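Local coordinates for putative diflavin flavoprotein A 3 (Synechocystis sp., PDB 6H0C) that probably transfers electrons from NADH to oxygen, reducing it to water, and is represented here by its flavodiiron core, a metallo-hydrolase-like domain joined to a flavodoxin-like domain, at residues 256-261 / 306-312; 282-286 / 396-400; 370-374 / 391-395. Residue numbers count along the deposited sequence, not the author numbering.

Contact 1 of 3, residues 256-261 / 306-312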
loop_
_atom_site.group_PDB
_atom_site.type_symbol
_atom_site.label_atom_id
_atom_site.label_comp_id
_atom_site.label_asym_id
_atom_site.label_seq_id
_atom_site.Cartn_x
_atom_site.Cartn_y
_atom_site.Cartn_z
ATOM N N LEU A 256 -14.483 1.949 -19.032
ATOM C CA LEU A 256 -13.530 0.898 -19.326
ATOM C C LEU A 256 -12.720 0.541 -18.087
ATOM O O LEU A 256 -12.494 1.383 -17.211
ATOM C CB LEU A 256 -12.621 1.328 -20.474
ATOM C CG LEU A 256 -13.343 1.440 -21.825
ATOM C CD1 LEU A 256 -12.416 1.978 -22.907
ATOM C CD2 LEU A 256 -13.946 0.093 -22.267
ATOM N N ASN A 257 -12.301 -0.717 -18.013
ATOM C CA ASN A 257 -11.536 -1.203 -16.874
ATOM C C ASN A 257 -10.399 -2.125 -17.313
ATOM O O ASN A 257 -10.551 -2.919 -18.249
ATOM C CB ASN A 257 -12.454 -1.929 -15.891
ATOM C CG ASN A 257 -11.688 -2.636 -14.789
ATOM O OD1 ASN A 257 -11.079 -3.679 -15.024
ATOM N ND2 ASN A 257 -11.728 -2.083 -13.573
ATOM N N VAL A 258 -9.261 -2.019 -16.634
ATOM C CA VAL A 258 -8.132 -2.899 -16.909
ATOM C C VAL A 258 -7.830 -3.748 -15.689
ATOM O O VAL A 258 -7.714 -3.221 -14.585
ATOM C CB VAL A 258 -6.858 -2.116 -17.294
ATOM C CG1 VAL A 258 -5.649 -3.060 -17.362
ATOM C CG2 VAL A 258 -7.057 -1.373 -18.613
ATOM N N ALA A 259 -7.714 -5.058 -15.893
ATOM C CA ALA A 259 -7.259 -5.972 -14.846
ATOM C C ALA A 259 -5.735 -6.013 -14.867
ATOM O O ALA A 259 -5.129 -6.417 -15.859
ATOM C CB ALA A 259 -7.840 -7.356 -15.047
ATOM N N LEU A 260 -5.119 -5.569 -13.780
ATOM C CA LEU A 260 -3.671 -5.468 -13.710
ATOM C C LEU A 260 -3.176 -6.469 -12.697
ATOM O O LEU A 260 -3.263 -6.245 -11.488
ATOM C CB LEU A 260 -3.241 -4.048 -13.333
ATOM C CG LEU A 260 -1.780 -3.795 -12.959
ATOM C CD1 LEU A 260 -0.872 -4.127 -14.113
ATOM C CD2 LEU A 260 -1.596 -2.337 -12.546
ATOM N N ILE A 261 -2.676 -7.586 -13.204
ATOM C CA ILE A 261 -2.241 -8.695 -12.371
ATOM C C ILE A 261 -0.729 -8.644 -12.176
ATOM O O ILE A 261 0.019 -8.792 -13.147
ATOM C CB ILE A 261 -2.644 -10.041 -13.017
ATOM C CG1 ILE A 261 -4.166 -10.093 -13.194
ATOM C CG2 ILE A 261 -2.107 -11.206 -12.202
ATOM C CD1 ILE A 261 -4.659 -11.196 -14.105
ATOM N N LYS A 306 -14.949 -8.475 -16.077
ATOM C CA LYS A 306 -15.420 -7.108 -16.307
ATOM C C LYS A 306 -14.396 -6.200 -17.014
ATOM O O LYS A 306 -14.688 -5.036 -17.290
ATOM C CB LYS A 306 -15.871 -6.475 -14.979
ATOM C CG LYS A 306 -14.788 -5.799 -14.156
ATOM C CD LYS A 306 -15.359 -5.283 -12.822
ATOM C CE LYS A 306 -14.355 -4.408 -12.050
ATOM N NZ LYS A 306 -13.113 -5.141 -11.649
ATOM N N SER A 307 -13.215 -6.723 -17.338
ATOM C CA SER A 307 -12.170 -5.873 -17.914
ATOM C C SER A 307 -12.208 -5.825 -19.437
ATOM O O SER A 307 -12.681 -6.757 -20.090
ATOM C CB SER A 307 -10.777 -6.332 -17.461
ATOM O OG SER A 307 -10.487 -7.643 -17.930
ATOM N N ALA A 308 -11.698 -4.727 -19.987
ATOM C CA ALA A 308 -11.569 -4.556 -21.428
ATOM C C ALA A 308 -10.166 -4.952 -21.865
ATOM O O ALA A 308 -9.916 -5.241 -23.039
ATOM C CB ALA A 308 -11.871 -3.110 -21.828
ATOM N N GLY A 309 -9.246 -4.940 -20.908
ATOM C CA GLY A 309 -7.883 -5.376 -21.144
ATOM C C GLY A 309 -7.316 -5.930 -19.852
ATOM O O GLY A 309 -7.864 -5.673 -18.779
ATOM N N PHE A 310 -6.242 -6.705 -19.955
ATOM C CA PHE A 310 -5.511 -7.176 -18.781
ATOM C C PHE A 310 -4.012 -7.062 -19.025
ATOM O O PHE A 310 -3.550 -7.106 -20.169
ATOM C CB PHE A 310 -5.885 -8.625 -18.430
ATOM C CG PHE A 310 -5.564 -9.631 -19.518
ATOM C CD1 PHE A 310 -4.331 -10.250 -19.566
ATOM C CD2 PHE A 310 -6.506 -9.960 -20.484
ATOM C CE1 PHE A 310 -4.038 -11.167 -20.559
ATOM C CE2 PHE A 310 -6.217 -10.881 -21.476
ATOM C CZ PHE A 310 -4.984 -11.483 -21.516
ATOM N N ILE A 311 -3.260 -6.921 -17.941
ATOM C CA ILE A 311 -1.813 -6.751 -17.990
ATOM C C ILE A 311 -1.161 -7.628 -16.930
ATOM O O ILE A 311 -1.592 -7.617 -15.780
ATOM C CB ILE A 311 -1.422 -5.285 -17.748
ATOM C CG1 ILE A 311 -2.114 -4.364 -18.769
ATOM C CG2 ILE A 311 0.089 -5.118 -17.773
ATOM C CD1 ILE A 311 -1.827 -2.871 -18.577
ATOM N N PHE A 312 -0.139 -8.393 -17.310
ATOM C CA PHE A 312 0.617 -9.220 -16.361
ATOM C C PHE A 312 1.995 -8.623 -16.080
ATOM O O PHE A 312 2.708 -8.222 -17.010
ATOM C CB PHE A 312 0.791 -10.653 -16.883
ATOM C CG PHE A 312 -0.316 -11.612 -16.476
ATOM C CD1 PHE A 312 -0.032 -12.733 -15.701
ATOM C CD2 PHE A 312 -1.627 -11.416 -16.894
ATOM C CE1 PHE A 312 -1.034 -13.633 -15.343
ATOM C CE2 PHE A 312 -2.634 -12.313 -16.536
ATOM C CZ PHE A 312 -2.336 -13.419 -15.756
HETATM O O HOH W 1 -14.167 -2.663 -18.995
HETATM O O HOH W 2 -11.345 -5.839 -13.538
#
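Four backbone hydrogen bonds join these two segments. Ala308 N gives to Asn257 O (2.8 Å), Ala259 N to Gly309 O (3.0 Å), Ile311 N to Ala259 O (2.8 Å) and Ile261 N to Ile311 O (2.8 Å). This is the parallel pairing of the first and third strands of a flavodoxin-like domain, whose strand order is 2-1-3-4-5; the axes of the short strands cross at -18°. Two waters bridge Asn257 and Lys306: one accepts from Lys306 NZ (2.7 Å) and donates to Asn257 OD1 (2.6 Å), the other receives a weak bond from Asn257 N and donates to Lys306 O (3.0 Å). Thr288, on the strand flanking 257-261, also bonds both Asn257 ND2 and Lys306 NZ. On one side of the sheet, Val258 CG1 meets Ile311 CD1 at 4.0 Å and Leu260 CD1 meets Ile311 CB at 3.9 Å, beneath helices 268-281 and 382-404. On the other lie Ala259, Ile261, Phe310 and Phe312, the last three touching helix 323-335, and Phe362 meets both phenylalanine rings edge-to-face. There Ile261 lies over the face of the Phe312 ring, with CB 4.2 Å from the centroid in a CH-pi contact and CD1 3.4 Å from CE2.

Contact 2 of 3, residues 282-286 / 396-400; sequences KAGVA and AQALK
Residues 282-286 carry the chain from the end of helix 268-281 into strand 286-291 and meet one side of the helical turn 396-400. Lys282 touches nothing on that turn; its amine forms a salt bridge with Glu389, further back on the same long helix. Ala283 (phi/psi -93/12) points its methyl at the helix, with CB 3.4 Å from Ala396 CB, and its carbonyl O accepts a hydrogen bond from Lys400 NZ at 2.9 Å. The lysine reaches it with chi angles m, t, m, t, stretched out with one kink at chi3; NZ also gives a weak bond to Gln397 OE1 (2.9 Å). Gly284 turns the backbone at positive phi (81/19), after which Val285 (-115/135, chi1 t) is extended and aims at the helix: CG2 lies 3.9 Å from Ala396 CB and 4.1 Å from Lys400 CG, while CG1 is 4.4 Å from Leu399 CD1. The closest CA pair is Val285 with Ala396, 6.1 Å apart. Ala286 starts the strand. This is helix-to-loop packing in an alpha/beta flavodoxin-like domain: the connection between its first helix and second strand lies against its last helix, 382-404, whose Leu399 continues inward onto Val258 and Leu341 of the parallel sheet.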
loop_
_atom_site.group_PDB
_atom_site.type_symbol
_atom_site.label_atom_id
_atom_site.label_comp_id
_atom_site.label_asym_id
_atom_site.label_seq_id
_atom_site.Cartn_x
_atom_site.Cartn_y
_atom_site.Cartn_z
ATOM N N LYS A 282 -5.020 7.866 -14.958
ATOM C CA LYS A 282 -5.012 9.290 -15.253
ATOM C C LYS A 282 -5.620 9.523 -16.635
ATOM O O LYS A 282 -6.037 10.630 -16.960
ATOM C CB LYS A 282 -3.601 9.881 -15.159
ATOM C CG LYS A 282 -2.716 9.667 -16.369
ATOM C CD LYS A 282 -1.398 10.396 -16.163
ATOM C CE LYS A 282 -0.469 10.251 -17.351
ATOM N NZ LYS A 282 0.881 10.805 -17.045
ATOM N N ALA A 283 -5.692 8.468 -17.439
ATOM C CA ALA A 283 -6.234 8.585 -18.781
ATOM C C ALA A 283 -7.726 8.272 -18.771
ATOM O O ALA A 283 -8.334 8.085 -19.818
ATOM C CB ALA A 283 -5.483 7.658 -19.752
ATOM N N GLY A 284 -8.313 8.202 -17.580
ATOM C CA GLY A 284 -9.754 8.025 -17.465
ATOM C C GLY A 284 -10.247 6.597 -17.627
ATOM O O GLY A 284 -11.426 6.363 -17.890
ATOM N N VAL A 285 -9.345 5.635 -17.467
ATOM C CA VAL A 285 -9.714 4.222 -17.488
ATOM C C VAL A 285 -9.456 3.635 -16.098
ATOM O O VAL A 285 -8.419 3.912 -15.488
ATOM C CB VAL A 285 -8.925 3.451 -18.573
ATOM C CG1 VAL A 285 -9.142 1.943 -18.458
ATOM C CG2 VAL A 285 -9.322 3.955 -19.959
ATOM N N ALA A 286 -10.411 2.853 -15.594
ATOM C CA ALA A 286 -10.307 2.247 -14.266
ATOM C C ALA A 286 -9.296 1.102 -14.249
ATOM O O ALA A 286 -9.093 0.424 -15.263
ATOM C CB ALA A 286 -11.678 1.743 -13.798
ATOM N N ALA A 396 -4.404 2.785 -22.280
ATOM C CA ALA A 396 -5.713 3.404 -22.064
ATOM C C ALA A 396 -6.308 3.991 -23.346
ATOM O O ALA A 396 -7.478 3.754 -23.664
ATOM C CB ALA A 396 -5.611 4.478 -21.005
ATOM N N GLN A 397 -5.503 4.768 -24.066
ATOM C CA GLN A 397 -5.902 5.340 -25.355
ATOM C C GLN A 397 -6.325 4.260 -26.351
ATOM O O GLN A 397 -7.316 4.418 -27.069
ATOM C CB GLN A 397 -4.757 6.154 -25.965
ATOM C CG GLN A 397 -4.105 7.167 -25.034
ATOM C CD GLN A 397 -4.958 8.395 -24.797
ATOM O OE1 GLN A 397 -6.160 8.294 -24.545
ATOM N NE2 GLN A 397 -4.337 9.571 -24.882
ATOM N N ALA A 398 -5.554 3.176 -26.409
ATOM C CA ALA A 398 -5.865 2.068 -27.304
ATOM C C ALA A 398 -7.231 1.493 -26.967
ATOM O O ALA A 398 -8.036 1.236 -27.861
ATOM C CB ALA A 398 -4.801 0.996 -27.221
ATOM N N LEU A 399 -7.500 1.308 -25.675
ATOM C CA LEU A 399 -8.801 0.804 -25.233
ATOM C C LEU A 399 -9.937 1.759 -25.601
ATOM O O LEU A 399 -10.997 1.324 -26.057
ATOM C CB LEU A 399 -8.805 0.551 -23.718
ATOM C CG LEU A 399 -8.109 -0.721 -23.227
ATOM C CD1 LEU A 399 -8.199 -0.830 -21.718
ATOM C CD2 LEU A 399 -8.709 -1.957 -23.883
ATOM N N LYS A 400 -9.724 3.057 -25.397
ATOM C CA LYS A 400 -10.782 4.027 -25.657
ATOM C C LYS A 400 -11.064 4.128 -27.152
ATOM O O LYS A 400 -12.216 4.250 -27.563
ATOM C CB LYS A 400 -10.424 5.398 -25.076
ATOM C CG LYS A 400 -10.524 5.453 -23.550
ATOM C CD LYS A 400 -10.197 6.839 -22.984
ATOM C CE LYS A 400 -8.767 7.258 -23.310
ATOM N NZ LYS A 400 -8.392 8.574 -22.702
#

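Contact 3 of 3, residues 370-374 / 391-395; sequences GFDTI and AGTDF
The hollow here is a glycine. Gly370 (phi/psi -93/-17) brings its CA to 4.9 Å from the CA of Phe395 and to 3.6 Å from Phe395 CD2, where a beta carbon would collide with the ring. Phe395 (chi1 t) lays its ring into that gap. Phe371, in an extended backbone (-153/163) with chi1 p, then projects as a knob toward the helical turn 391-395: its CD1 sits 3.9 Å from Ala391 CB, 3.4 Å from Ala391 O and 3.7 Å from Phe395 CD2. The Ala391 methyl covers one face of the Phe371 ring, 4.3 Å from the centroid, a CH-pi contact. The two phenylalanine rings meet obliquely, centroids 5.6 Å apart and planes at 57°. Such apolar packing joins the fifth, edge strand of the flavodoxin-like sheet to the final helix that follows it, 382-404. Asp372 and Thr373 bow away from the helix before Ile374 (chi1 m, chi2 t) returns, its CD1 3.8 Å from the same Ala391 methyl.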
loop_
_atom_site.group_PDB
_atom_site.type_symbol
_atom_site.label_atom_id
_atom_site.label_comp_id
_atom_site.label_asym_id
_atom_site.label_seq_id
_atom_site.Cartn_x
_atom_site.Cartn_y
_atom_site.Cartn_z
ATOM N N GLY A 370 -1.288 -4.089 -26.099
ATOM C CA GLY A 370 -1.630 -2.681 -25.947
ATOM C C GLY A 370 -0.437 -1.756 -25.782
ATOM O O GLY A 370 -0.557 -0.542 -25.917
ATOM N N PHE A 371 0.711 -2.334 -25.452
ATOM C CA PHE A 371 1.985 -1.633 -25.536
ATOM C C PHE A 371 3.059 -2.675 -25.752
ATOM O O PHE A 371 2.823 -3.868 -25.544
ATOM C CB PHE A 371 2.275 -0.782 -24.283
ATOM C CG PHE A 371 2.148 -1.526 -22.970
ATOM C CD1 PHE A 371 1.186 -1.156 -22.045
ATOM C CD2 PHE A 371 3.010 -2.569 -22.648
ATOM C CE1 PHE A 371 1.075 -1.823 -20.834
ATOM C CE2 PHE A 371 2.901 -3.242 -21.441
ATOM C CZ PHE A 371 1.933 -2.867 -20.532
ATOM N N ASP A 372 4.231 -2.237 -26.189
ATOM C CA ASP A 372 5.342 -3.159 -26.364
ATOM C C ASP A 372 5.773 -3.698 -25.001
ATOM O O ASP A 372 5.874 -2.940 -24.036
ATOM C CB ASP A 372 6.508 -2.469 -27.074
ATOM C CG ASP A 372 6.164 -2.063 -28.495
ATOM O OD1 ASP A 372 5.456 -2.836 -29.173
ATOM O OD2 ASP A 372 6.596 -0.971 -28.934
ATOM N N THR A 373 6.012 -5.005 -24.932
ATOM C CA THR A 373 6.414 -5.664 -23.694
ATOM C C THR A 373 7.550 -4.919 -22.997
ATOM O O THR A 373 8.533 -4.535 -23.623
ATOM C CB THR A 373 6.833 -7.119 -23.955
ATOM O OG1 THR A 373 5.695 -7.857 -24.420
ATOM C CG2 THR A 373 7.362 -7.762 -22.681
ATOM N N ILE A 374 7.389 -4.701 -21.698
ATOM C CA ILE A 374 8.335 -3.915 -20.925
ATOM C C ILE A 374 9.305 -4.790 -20.145
ATOM O O ILE A 374 8.894 -5.609 -19.322
ATOM C CB ILE A 374 7.599 -2.993 -19.938
ATOM C CG1 ILE A 374 6.876 -1.883 -20.697
ATOM C CG2 ILE A 374 8.563 -2.408 -18.928
ATOM C CD1 ILE A 374 5.890 -1.126 -19.833
ATOM N N ALA A 391 3.349 4.105 -21.004
ATOM C CA ALA A 391 2.823 2.853 -21.548
ATOM C C ALA A 391 1.382 2.612 -21.084
ATOM O O ALA A 391 0.525 2.199 -21.872
ATOM C CB ALA A 391 3.713 1.681 -21.150
ATOM N N GLY A 392 1.125 2.874 -19.803
ATOM C CA GLY A 392 -0.219 2.785 -19.260
ATOM C C GLY A 392 -1.164 3.724 -19.990
ATOM O O GLY A 392 -2.281 3.347 -20.352
ATOM N N THR A 393 -0.714 4.953 -20.214
ATOM C CA THR A 393 -1.510 5.911 -20.964
ATOM C C THR A 393 -1.786 5.395 -22.370
ATOM O O THR A 393 -2.925 5.438 -22.821
ATOM C CB THR A 393 -0.825 7.280 -21.044
ATOM O OG1 THR A 393 -0.794 7.863 -19.736
ATOM C CG2 THR A 393 -1.586 8.208 -21.987
ATOM N N ASP A 394 -0.757 4.896 -23.053
ATOM C CA ASP A 394 -0.928 4.310 -24.389
ATOM C C ASP A 394 -1.961 3.178 -24.395
ATOM O O ASP A 394 -2.797 3.093 -25.296
ATOM C CB ASP A 394 0.405 3.780 -24.925
ATOM C CG ASP A 394 1.353 4.885 -25.345
ATOM O OD1 ASP A 394 0.896 6.037 -25.517
ATOM O OD2 ASP A 394 2.559 4.599 -25.512
ATOM N N PHE A 395 -1.884 2.311 -23.390
ATOM C CA PHE A 395 -2.822 1.205 -23.228
ATOM C C PHE A 395 -4.241 1.759 -23.111
ATOM O O PHE A 395 -5.163 1.280 -23.775
ATOM C CB PHE A 395 -2.448 0.370 -21.988
ATOM C CG PHE A 395 -3.048 -1.021 -21.956
ATOM C CD1 PHE A 395 -4.315 -1.240 -21.430
ATOM C CD2 PHE A 395 -2.331 -2.113 -22.421
ATOM C CE1 PHE A 395 -4.855 -2.519 -21.384
ATOM C CE2 PHE A 395 -2.865 -3.393 -22.372
ATOM C CZ PHE A 395 -4.127 -3.594 -21.854
#

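All three contacts belong to the flavodoxin-like domain, and their centres lie only 11 to 12 Å apart. Helix 382-404 ties contacts 2 and 3 together, presenting successive turns, 391-395 and 396-400, to the edge strand and to the 282-286 connection. Contact 1 lies beneath both: Phe395 reaches it through CE1, 3.7 Å from Val258 CG2, and CZ, 3.8 Å from Ile311 CG1, while Leu399 CD1 comes within 3.4 Å of Val258 CG2. Backbone pairing adds to this, since Val258 N is 2.8 Å from Ala286 O and Ala286 N is 3.0 Å from Leu256 O, both probable hydrogen bonds. Val258 and Ile311 share one face of the sheet; Ala259, Ile261, Phe310 and Phe312 lie on the other.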